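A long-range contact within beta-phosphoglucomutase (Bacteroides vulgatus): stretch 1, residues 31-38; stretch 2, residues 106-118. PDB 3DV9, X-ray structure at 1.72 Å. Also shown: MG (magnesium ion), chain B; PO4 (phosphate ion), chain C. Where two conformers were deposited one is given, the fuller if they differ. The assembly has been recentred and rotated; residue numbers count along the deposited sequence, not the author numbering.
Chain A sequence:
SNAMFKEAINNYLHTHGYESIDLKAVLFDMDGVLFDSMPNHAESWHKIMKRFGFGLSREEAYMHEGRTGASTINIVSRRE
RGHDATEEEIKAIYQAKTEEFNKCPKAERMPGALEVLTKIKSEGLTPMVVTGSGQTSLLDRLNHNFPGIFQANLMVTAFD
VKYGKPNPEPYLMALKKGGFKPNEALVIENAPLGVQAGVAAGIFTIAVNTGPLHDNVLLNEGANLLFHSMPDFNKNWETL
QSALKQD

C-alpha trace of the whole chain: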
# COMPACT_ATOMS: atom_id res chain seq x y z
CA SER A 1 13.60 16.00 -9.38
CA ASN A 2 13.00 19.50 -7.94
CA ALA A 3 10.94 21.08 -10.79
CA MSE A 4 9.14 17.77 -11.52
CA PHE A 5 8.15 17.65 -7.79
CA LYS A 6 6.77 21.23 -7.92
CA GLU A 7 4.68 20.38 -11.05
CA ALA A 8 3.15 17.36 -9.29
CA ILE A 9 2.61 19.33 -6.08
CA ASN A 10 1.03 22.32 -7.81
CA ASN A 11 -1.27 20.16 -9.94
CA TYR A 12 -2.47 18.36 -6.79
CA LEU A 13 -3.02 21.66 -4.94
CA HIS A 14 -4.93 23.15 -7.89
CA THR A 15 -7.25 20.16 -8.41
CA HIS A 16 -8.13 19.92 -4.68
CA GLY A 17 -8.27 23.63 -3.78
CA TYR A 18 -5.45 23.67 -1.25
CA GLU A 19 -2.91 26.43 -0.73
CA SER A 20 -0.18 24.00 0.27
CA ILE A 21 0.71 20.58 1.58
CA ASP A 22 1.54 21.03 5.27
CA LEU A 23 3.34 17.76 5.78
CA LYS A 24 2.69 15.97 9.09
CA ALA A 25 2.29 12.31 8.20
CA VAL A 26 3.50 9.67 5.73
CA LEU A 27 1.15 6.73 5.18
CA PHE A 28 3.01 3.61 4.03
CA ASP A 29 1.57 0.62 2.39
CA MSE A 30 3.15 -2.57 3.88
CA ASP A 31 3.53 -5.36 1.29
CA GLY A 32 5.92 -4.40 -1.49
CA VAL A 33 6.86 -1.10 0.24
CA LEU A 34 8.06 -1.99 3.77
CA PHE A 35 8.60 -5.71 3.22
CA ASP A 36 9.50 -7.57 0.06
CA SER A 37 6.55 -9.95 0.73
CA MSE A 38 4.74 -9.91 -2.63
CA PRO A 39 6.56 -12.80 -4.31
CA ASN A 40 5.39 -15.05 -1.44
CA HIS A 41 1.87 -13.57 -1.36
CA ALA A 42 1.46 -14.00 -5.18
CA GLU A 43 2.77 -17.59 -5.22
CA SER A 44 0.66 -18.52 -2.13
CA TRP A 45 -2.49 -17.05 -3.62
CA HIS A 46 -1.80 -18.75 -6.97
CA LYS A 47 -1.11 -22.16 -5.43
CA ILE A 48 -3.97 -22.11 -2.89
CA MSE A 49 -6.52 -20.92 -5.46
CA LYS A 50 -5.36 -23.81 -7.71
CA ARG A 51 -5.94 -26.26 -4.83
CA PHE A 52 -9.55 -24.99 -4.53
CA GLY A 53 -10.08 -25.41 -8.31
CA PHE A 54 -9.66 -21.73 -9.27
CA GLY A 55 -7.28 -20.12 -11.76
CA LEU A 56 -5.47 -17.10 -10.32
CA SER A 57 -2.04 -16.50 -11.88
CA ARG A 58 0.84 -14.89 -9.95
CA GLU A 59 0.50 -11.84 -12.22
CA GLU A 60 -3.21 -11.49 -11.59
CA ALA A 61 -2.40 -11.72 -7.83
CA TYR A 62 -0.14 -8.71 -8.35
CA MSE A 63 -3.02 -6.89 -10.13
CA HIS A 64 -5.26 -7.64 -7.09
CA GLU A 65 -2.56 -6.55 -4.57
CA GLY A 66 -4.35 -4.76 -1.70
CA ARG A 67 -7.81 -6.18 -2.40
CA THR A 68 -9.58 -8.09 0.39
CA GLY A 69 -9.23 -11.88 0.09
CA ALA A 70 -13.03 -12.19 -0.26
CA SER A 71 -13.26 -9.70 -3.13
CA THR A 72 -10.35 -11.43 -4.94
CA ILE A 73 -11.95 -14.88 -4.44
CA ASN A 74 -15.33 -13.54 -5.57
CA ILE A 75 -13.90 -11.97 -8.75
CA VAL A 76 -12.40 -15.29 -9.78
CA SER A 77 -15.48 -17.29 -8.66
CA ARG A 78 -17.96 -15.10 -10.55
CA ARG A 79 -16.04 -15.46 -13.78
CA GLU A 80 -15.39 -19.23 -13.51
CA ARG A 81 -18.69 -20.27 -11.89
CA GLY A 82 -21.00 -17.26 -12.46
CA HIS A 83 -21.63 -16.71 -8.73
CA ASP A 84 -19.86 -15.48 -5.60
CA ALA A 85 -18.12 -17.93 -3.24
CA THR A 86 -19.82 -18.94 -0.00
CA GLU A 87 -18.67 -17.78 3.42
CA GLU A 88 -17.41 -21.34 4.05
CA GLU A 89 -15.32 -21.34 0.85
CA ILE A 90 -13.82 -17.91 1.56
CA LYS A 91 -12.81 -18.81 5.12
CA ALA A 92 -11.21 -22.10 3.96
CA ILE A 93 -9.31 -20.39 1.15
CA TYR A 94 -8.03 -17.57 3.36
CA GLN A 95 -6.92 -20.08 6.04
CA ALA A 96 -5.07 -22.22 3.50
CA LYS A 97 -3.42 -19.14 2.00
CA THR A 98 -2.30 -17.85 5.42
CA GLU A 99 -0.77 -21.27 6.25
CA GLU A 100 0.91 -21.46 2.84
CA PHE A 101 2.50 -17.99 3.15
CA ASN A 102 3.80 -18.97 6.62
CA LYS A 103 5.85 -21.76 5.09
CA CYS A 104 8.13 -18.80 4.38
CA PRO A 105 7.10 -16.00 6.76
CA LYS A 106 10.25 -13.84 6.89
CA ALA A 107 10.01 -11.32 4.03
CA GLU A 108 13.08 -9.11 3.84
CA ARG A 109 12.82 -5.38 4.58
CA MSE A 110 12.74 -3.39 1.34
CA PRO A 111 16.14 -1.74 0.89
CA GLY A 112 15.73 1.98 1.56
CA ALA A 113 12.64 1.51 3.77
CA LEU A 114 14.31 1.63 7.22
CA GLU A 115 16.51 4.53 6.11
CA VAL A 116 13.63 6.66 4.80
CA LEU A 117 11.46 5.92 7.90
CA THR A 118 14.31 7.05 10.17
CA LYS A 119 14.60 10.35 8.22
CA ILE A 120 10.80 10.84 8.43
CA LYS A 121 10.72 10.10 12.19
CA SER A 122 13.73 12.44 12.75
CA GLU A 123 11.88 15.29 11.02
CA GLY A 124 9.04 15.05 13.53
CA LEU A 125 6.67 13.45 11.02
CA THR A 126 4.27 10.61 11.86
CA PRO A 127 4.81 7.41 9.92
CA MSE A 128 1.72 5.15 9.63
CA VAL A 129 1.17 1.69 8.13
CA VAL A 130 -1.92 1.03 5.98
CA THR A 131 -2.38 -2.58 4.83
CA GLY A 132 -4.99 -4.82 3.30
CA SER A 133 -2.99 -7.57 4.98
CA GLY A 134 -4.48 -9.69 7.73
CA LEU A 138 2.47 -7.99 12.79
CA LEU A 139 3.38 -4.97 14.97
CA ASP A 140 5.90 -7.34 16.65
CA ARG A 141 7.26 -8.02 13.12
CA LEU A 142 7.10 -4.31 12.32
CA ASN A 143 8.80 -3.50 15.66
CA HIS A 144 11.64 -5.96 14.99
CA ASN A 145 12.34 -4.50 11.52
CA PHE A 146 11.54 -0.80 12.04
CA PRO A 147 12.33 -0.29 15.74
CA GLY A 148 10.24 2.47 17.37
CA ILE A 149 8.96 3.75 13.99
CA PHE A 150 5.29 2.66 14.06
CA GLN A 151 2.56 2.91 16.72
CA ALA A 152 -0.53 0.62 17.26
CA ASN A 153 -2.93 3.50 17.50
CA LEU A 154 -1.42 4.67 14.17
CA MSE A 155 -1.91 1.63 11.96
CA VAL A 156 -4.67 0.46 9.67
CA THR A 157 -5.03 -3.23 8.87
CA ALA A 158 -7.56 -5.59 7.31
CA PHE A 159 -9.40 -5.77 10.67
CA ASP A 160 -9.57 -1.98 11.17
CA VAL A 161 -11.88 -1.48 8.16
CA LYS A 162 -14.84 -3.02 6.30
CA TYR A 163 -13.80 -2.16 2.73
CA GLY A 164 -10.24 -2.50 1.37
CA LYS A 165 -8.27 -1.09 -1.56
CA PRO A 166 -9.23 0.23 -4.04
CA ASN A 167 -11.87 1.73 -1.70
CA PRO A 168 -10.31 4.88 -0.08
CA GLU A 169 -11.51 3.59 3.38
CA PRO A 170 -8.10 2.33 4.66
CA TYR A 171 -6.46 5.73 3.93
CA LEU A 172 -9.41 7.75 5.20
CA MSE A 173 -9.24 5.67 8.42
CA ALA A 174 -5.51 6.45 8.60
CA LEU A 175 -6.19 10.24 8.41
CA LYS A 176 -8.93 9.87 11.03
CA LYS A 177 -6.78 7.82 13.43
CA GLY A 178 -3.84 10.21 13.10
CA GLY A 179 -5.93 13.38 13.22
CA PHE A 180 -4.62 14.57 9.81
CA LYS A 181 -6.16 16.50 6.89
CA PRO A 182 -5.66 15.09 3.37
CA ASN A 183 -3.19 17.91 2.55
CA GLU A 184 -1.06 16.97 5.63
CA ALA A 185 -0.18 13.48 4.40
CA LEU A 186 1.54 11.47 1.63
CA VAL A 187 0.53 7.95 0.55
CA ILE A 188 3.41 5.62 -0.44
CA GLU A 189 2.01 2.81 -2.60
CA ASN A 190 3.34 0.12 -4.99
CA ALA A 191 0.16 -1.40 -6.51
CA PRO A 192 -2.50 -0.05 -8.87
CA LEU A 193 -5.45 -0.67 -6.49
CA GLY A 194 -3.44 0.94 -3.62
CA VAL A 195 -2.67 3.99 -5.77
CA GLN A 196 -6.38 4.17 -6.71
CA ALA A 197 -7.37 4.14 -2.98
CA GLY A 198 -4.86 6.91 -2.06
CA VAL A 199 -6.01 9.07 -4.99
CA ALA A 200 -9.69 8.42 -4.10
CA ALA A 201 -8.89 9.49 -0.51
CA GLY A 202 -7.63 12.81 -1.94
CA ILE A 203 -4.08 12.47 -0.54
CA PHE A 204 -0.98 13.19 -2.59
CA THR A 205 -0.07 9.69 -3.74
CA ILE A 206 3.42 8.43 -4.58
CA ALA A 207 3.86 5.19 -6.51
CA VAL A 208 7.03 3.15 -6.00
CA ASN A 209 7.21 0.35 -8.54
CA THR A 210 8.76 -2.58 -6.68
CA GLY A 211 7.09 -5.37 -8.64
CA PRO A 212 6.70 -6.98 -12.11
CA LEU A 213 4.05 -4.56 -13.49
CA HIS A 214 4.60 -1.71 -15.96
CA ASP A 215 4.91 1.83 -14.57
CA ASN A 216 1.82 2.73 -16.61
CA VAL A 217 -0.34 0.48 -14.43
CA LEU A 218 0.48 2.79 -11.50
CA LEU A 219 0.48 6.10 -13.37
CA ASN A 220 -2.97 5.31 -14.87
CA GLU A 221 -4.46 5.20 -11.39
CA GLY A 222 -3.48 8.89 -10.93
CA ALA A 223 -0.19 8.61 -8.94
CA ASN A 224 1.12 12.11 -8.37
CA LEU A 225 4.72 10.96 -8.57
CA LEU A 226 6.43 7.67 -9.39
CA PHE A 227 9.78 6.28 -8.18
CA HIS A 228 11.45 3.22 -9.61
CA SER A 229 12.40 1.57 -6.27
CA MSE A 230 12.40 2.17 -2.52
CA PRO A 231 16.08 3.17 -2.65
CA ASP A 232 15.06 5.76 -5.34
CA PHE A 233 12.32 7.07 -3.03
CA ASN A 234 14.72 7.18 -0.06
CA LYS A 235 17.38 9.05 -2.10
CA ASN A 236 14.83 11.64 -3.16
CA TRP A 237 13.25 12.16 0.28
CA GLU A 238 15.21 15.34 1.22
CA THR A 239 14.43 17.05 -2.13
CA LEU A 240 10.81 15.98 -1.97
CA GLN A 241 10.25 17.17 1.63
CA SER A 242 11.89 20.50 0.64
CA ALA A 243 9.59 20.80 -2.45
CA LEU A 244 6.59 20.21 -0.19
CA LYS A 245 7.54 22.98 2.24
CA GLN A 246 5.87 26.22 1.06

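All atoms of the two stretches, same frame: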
# COMPACT_ATOMS: atom_id res chain seq x y z
N ASP A 31 3.00 -4.36 2.23
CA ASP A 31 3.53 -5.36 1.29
C ASP A 31 4.05 -4.72 0.01
O ASP A 31 3.32 -4.03 -0.69
CB ASP A 31 2.45 -6.37 0.96
CG ASP A 31 2.03 -7.18 2.17
OD1 ASP A 31 2.88 -7.79 2.84
OD2 ASP A 31 0.81 -7.19 2.45
N GLY A 32 5.32 -5.00 -0.32
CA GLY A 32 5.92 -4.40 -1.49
C GLY A 32 6.41 -2.97 -1.30
O GLY A 32 6.84 -2.33 -2.27
N VAL A 33 6.34 -2.46 -0.06
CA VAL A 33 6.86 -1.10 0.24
C VAL A 33 7.80 -1.19 1.44
O VAL A 33 8.98 -0.81 1.36
CB VAL A 33 5.68 -0.11 0.49
CG1 VAL A 33 6.20 1.23 1.09
CG2 VAL A 33 4.88 0.10 -0.83
N LEU A 34 7.26 -1.68 2.56
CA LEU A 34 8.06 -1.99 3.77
C LEU A 34 8.78 -3.33 3.72
O LEU A 34 9.97 -3.41 4.08
CB LEU A 34 7.22 -1.84 5.05
CG LEU A 34 6.58 -0.45 5.20
CD1 LEU A 34 5.77 -0.49 6.50
CD2 LEU A 34 7.63 0.69 5.23
N PHE A 35 8.06 -4.37 3.30
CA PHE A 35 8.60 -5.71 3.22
C PHE A 35 8.55 -6.21 1.79
O PHE A 35 7.56 -5.94 1.07
CB PHE A 35 7.78 -6.68 4.10
CG PHE A 35 7.97 -6.49 5.59
CD1 PHE A 35 9.16 -6.81 6.21
CD2 PHE A 35 6.91 -6.00 6.38
CE1 PHE A 35 9.33 -6.68 7.59
CE2 PHE A 35 7.07 -5.84 7.80
CZ PHE A 35 8.30 -6.19 8.39
N ASP A 36 9.55 -6.99 1.39
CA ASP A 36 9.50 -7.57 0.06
C ASP A 36 8.72 -8.91 0.17
O ASP A 36 9.27 -10.00 0.07
CB ASP A 36 10.92 -7.77 -0.48
CG ASP A 36 10.92 -8.23 -1.94
OD1 ASP A 36 9.85 -8.13 -2.59
OD2 ASP A 36 11.99 -8.71 -2.39
N SER A 37 7.43 -8.79 0.45
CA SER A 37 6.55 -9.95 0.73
C SER A 37 5.72 -10.39 -0.48
O SER A 37 5.07 -11.44 -0.45
CB SER A 37 5.58 -9.55 1.83
OG SER A 37 4.92 -8.35 1.45
N MSE A 38 5.68 -9.58 -1.54
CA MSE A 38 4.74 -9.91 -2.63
C MSE A 38 5.04 -11.22 -3.39
O MSE A 38 4.13 -11.96 -3.78
CB MSE A 38 4.55 -8.69 -3.57
CG MSE A 38 3.68 -7.58 -2.98
SE MSE A 38 1.91 -8.27 -2.38
CE MSE A 38 1.34 -8.99 -4.04
N LYS A 106 9.32 -14.98 6.83
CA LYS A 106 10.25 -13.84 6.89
C LYS A 106 10.58 -13.16 5.55
O LYS A 106 11.62 -13.42 4.93
CB LYS A 106 11.55 -14.22 7.63
CG LYS A 106 11.50 -14.10 9.15
CD LYS A 106 12.68 -14.84 9.79
CE LYS A 106 12.52 -14.98 11.30
NZ LYS A 106 12.90 -13.74 12.04
N ALA A 107 9.70 -12.25 5.13
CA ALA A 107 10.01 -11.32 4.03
C ALA A 107 11.11 -10.40 4.49
O ALA A 107 11.09 -9.94 5.66
CB ALA A 107 8.77 -10.51 3.65
N GLU A 108 12.07 -10.15 3.61
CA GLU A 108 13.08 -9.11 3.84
C GLU A 108 12.48 -7.71 3.95
O GLU A 108 11.47 -7.41 3.33
CB GLU A 108 14.09 -9.10 2.71
CG GLU A 108 15.05 -10.25 2.79
CD GLU A 108 16.11 -10.23 1.71
OE1 GLU A 108 16.02 -9.42 0.75
OE2 GLU A 108 17.02 -11.05 1.83
N ARG A 109 13.12 -6.84 4.72
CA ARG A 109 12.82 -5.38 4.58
C ARG A 109 13.18 -4.93 3.16
O ARG A 109 14.17 -5.41 2.56
CB ARG A 109 13.64 -4.53 5.55
CG ARG A 109 13.40 -4.82 7.02
CD ARG A 109 14.38 -3.97 7.83
NE ARG A 109 15.78 -4.39 7.69
CZ ARG A 109 16.33 -5.48 8.24
NH1 ARG A 109 17.62 -5.75 8.02
NH2 ARG A 109 15.61 -6.32 8.97
N MSE A 110 12.39 -4.01 2.63
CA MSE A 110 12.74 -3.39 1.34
C MSE A 110 13.97 -2.52 1.59
O MSE A 110 13.94 -1.71 2.50
CB MSE A 110 11.62 -2.49 0.83
CG MSE A 110 10.70 -3.15 -0.11
SE MSE A 110 11.44 -3.90 -1.76
CE MSE A 110 9.69 -4.63 -2.26
N PRO A 111 15.03 -2.68 0.77
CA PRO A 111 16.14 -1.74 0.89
C PRO A 111 15.62 -0.31 0.71
O PRO A 111 14.73 -0.04 -0.12
CB PRO A 111 17.04 -2.12 -0.29
CG PRO A 111 16.83 -3.62 -0.42
CD PRO A 111 15.30 -3.66 -0.29
N GLY A 112 16.16 0.59 1.53
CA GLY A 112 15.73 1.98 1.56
C GLY A 112 14.60 2.25 2.53
O GLY A 112 14.47 3.38 2.96
N ALA A 113 13.84 1.23 2.93
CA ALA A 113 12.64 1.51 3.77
C ALA A 113 13.03 1.98 5.19
O ALA A 113 12.53 2.97 5.70
CB ALA A 113 11.75 0.25 3.85
N LEU A 114 13.92 1.23 5.85
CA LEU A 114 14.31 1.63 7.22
C LEU A 114 14.99 3.01 7.19
O LEU A 114 14.70 3.85 8.06
CB LEU A 114 15.22 0.56 7.83
CG LEU A 114 15.83 0.96 9.17
CD1 LEU A 114 14.78 1.23 10.19
CD2 LEU A 114 16.71 -0.21 9.63
N GLU A 115 15.85 3.25 6.20
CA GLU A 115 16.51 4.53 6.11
C GLU A 115 15.53 5.69 5.92
O GLU A 115 15.63 6.73 6.59
CB GLU A 115 17.53 4.55 5.00
CG GLU A 115 18.29 5.89 4.96
CD GLU A 115 19.44 5.86 3.96
OE1 GLU A 115 19.81 4.76 3.48
OE2 GLU A 115 19.99 6.93 3.67
N VAL A 116 14.59 5.57 4.99
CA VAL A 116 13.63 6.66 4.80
C VAL A 116 12.71 6.89 6.01
O VAL A 116 12.43 8.04 6.35
CB VAL A 116 12.86 6.57 3.45
CG1 VAL A 116 11.69 5.54 3.53
CG2 VAL A 116 12.41 7.95 3.01
N LEU A 117 12.31 5.82 6.69
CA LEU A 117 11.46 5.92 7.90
C LEU A 117 12.21 6.64 9.01
O LEU A 117 11.64 7.44 9.75
CB LEU A 117 11.04 4.53 8.37
CG LEU A 117 9.95 3.93 7.47
CD1 LEU A 117 9.81 2.41 7.71
CD2 LEU A 117 8.61 4.71 7.66
N THR A 118 13.51 6.39 9.11
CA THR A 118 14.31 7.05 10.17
C THR A 118 14.42 8.56 9.88
O THR A 118 14.40 9.36 10.83
CB THR A 118 15.71 6.38 10.37
OG1 THR A 118 16.55 6.65 9.24
CG2 THR A 118 15.56 4.89 10.54
MG MG B . 1.44 -3.23 -1.65
P PO4 C . -0.70 -4.33 0.87
O1 PO4 C . 0.04 -3.91 2.13
O2 PO4 C . 0.17 -4.21 -0.34
O3 PO4 C . -1.97 -3.49 0.68
O4 PO4 C . -1.18 -5.78 0.97
O HOH W 1 11.75 -11.16 1.00
O HOH W 2 14.28 -8.51 -1.23
O HOH W 3 -0.52 -2.04 -2.36
O HOH W 4 -0.24 -4.06 -0.69

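Residues 31-38 and 106-118, at least 70 positions apart wherever they touch, meet backbone to backbone at a single beta bridge between Phe35 and Arg109 (CA to CA, 4.4 Å). Two nearly linear hydrogen bonds make it: Met110 N donates to Leu34 O (2.9 Å, 174°), and Asp36 N donates to Glu108 O (2.8 Å, 168°). Each carbonyl also receives a CA-H contact, Leu34 O from Arg109 CA at 3.5 Å and Glu108 O from Phe35 CA at 3.3 Å, so both acceptors are well used.

Beyond the bridge, water takes over. Water 1 donates to Asp36 O (2.9 Å) and accepts from Glu108 N (2.8 Å), satisfying two backbone groups that do not bond directly. Water 2 donates to both carboxylates, Asp36 OD2 at 2.6 Å and Glu108 OE1 at 2.8 Å, and so bridges them, giving each acceptor a hydrogen. Val33 O fares worse: Met110 CB lies 3.2 Å from it and Ala113 CB 3.9 Å, and it is buried without a polar partner.

Side-chain packing fills the remainder. The side chain of Leu34 reaches the helix that begins at Ala113, its CD2 lying 3.7 Å from Leu117 CD1 and 4.4 Å from Ala113 CB. Ala107 points toward stretch 1, its CB 4.0 Å from Phe35 CB and 3.8 Å from Ser37 CB. Selenomethionine Met110 extends along stretch 1, its methyl CE lying against oxygens, 3.7 Å from Gly32 O and 3.5 Å from Asp36 OD1.

Within stretch 1, Phe35 O accepts from Gly32 N (2.8 Å) and, weakly, from Ser37 N (2.9 Å), while Ser37 OG donates to Asp31 OD1 (2.5 Å). Asp31 O binds the magnesium ion MG at 2.3 Å, and Asp31 N donates to phosphate O1 (3.0 Å).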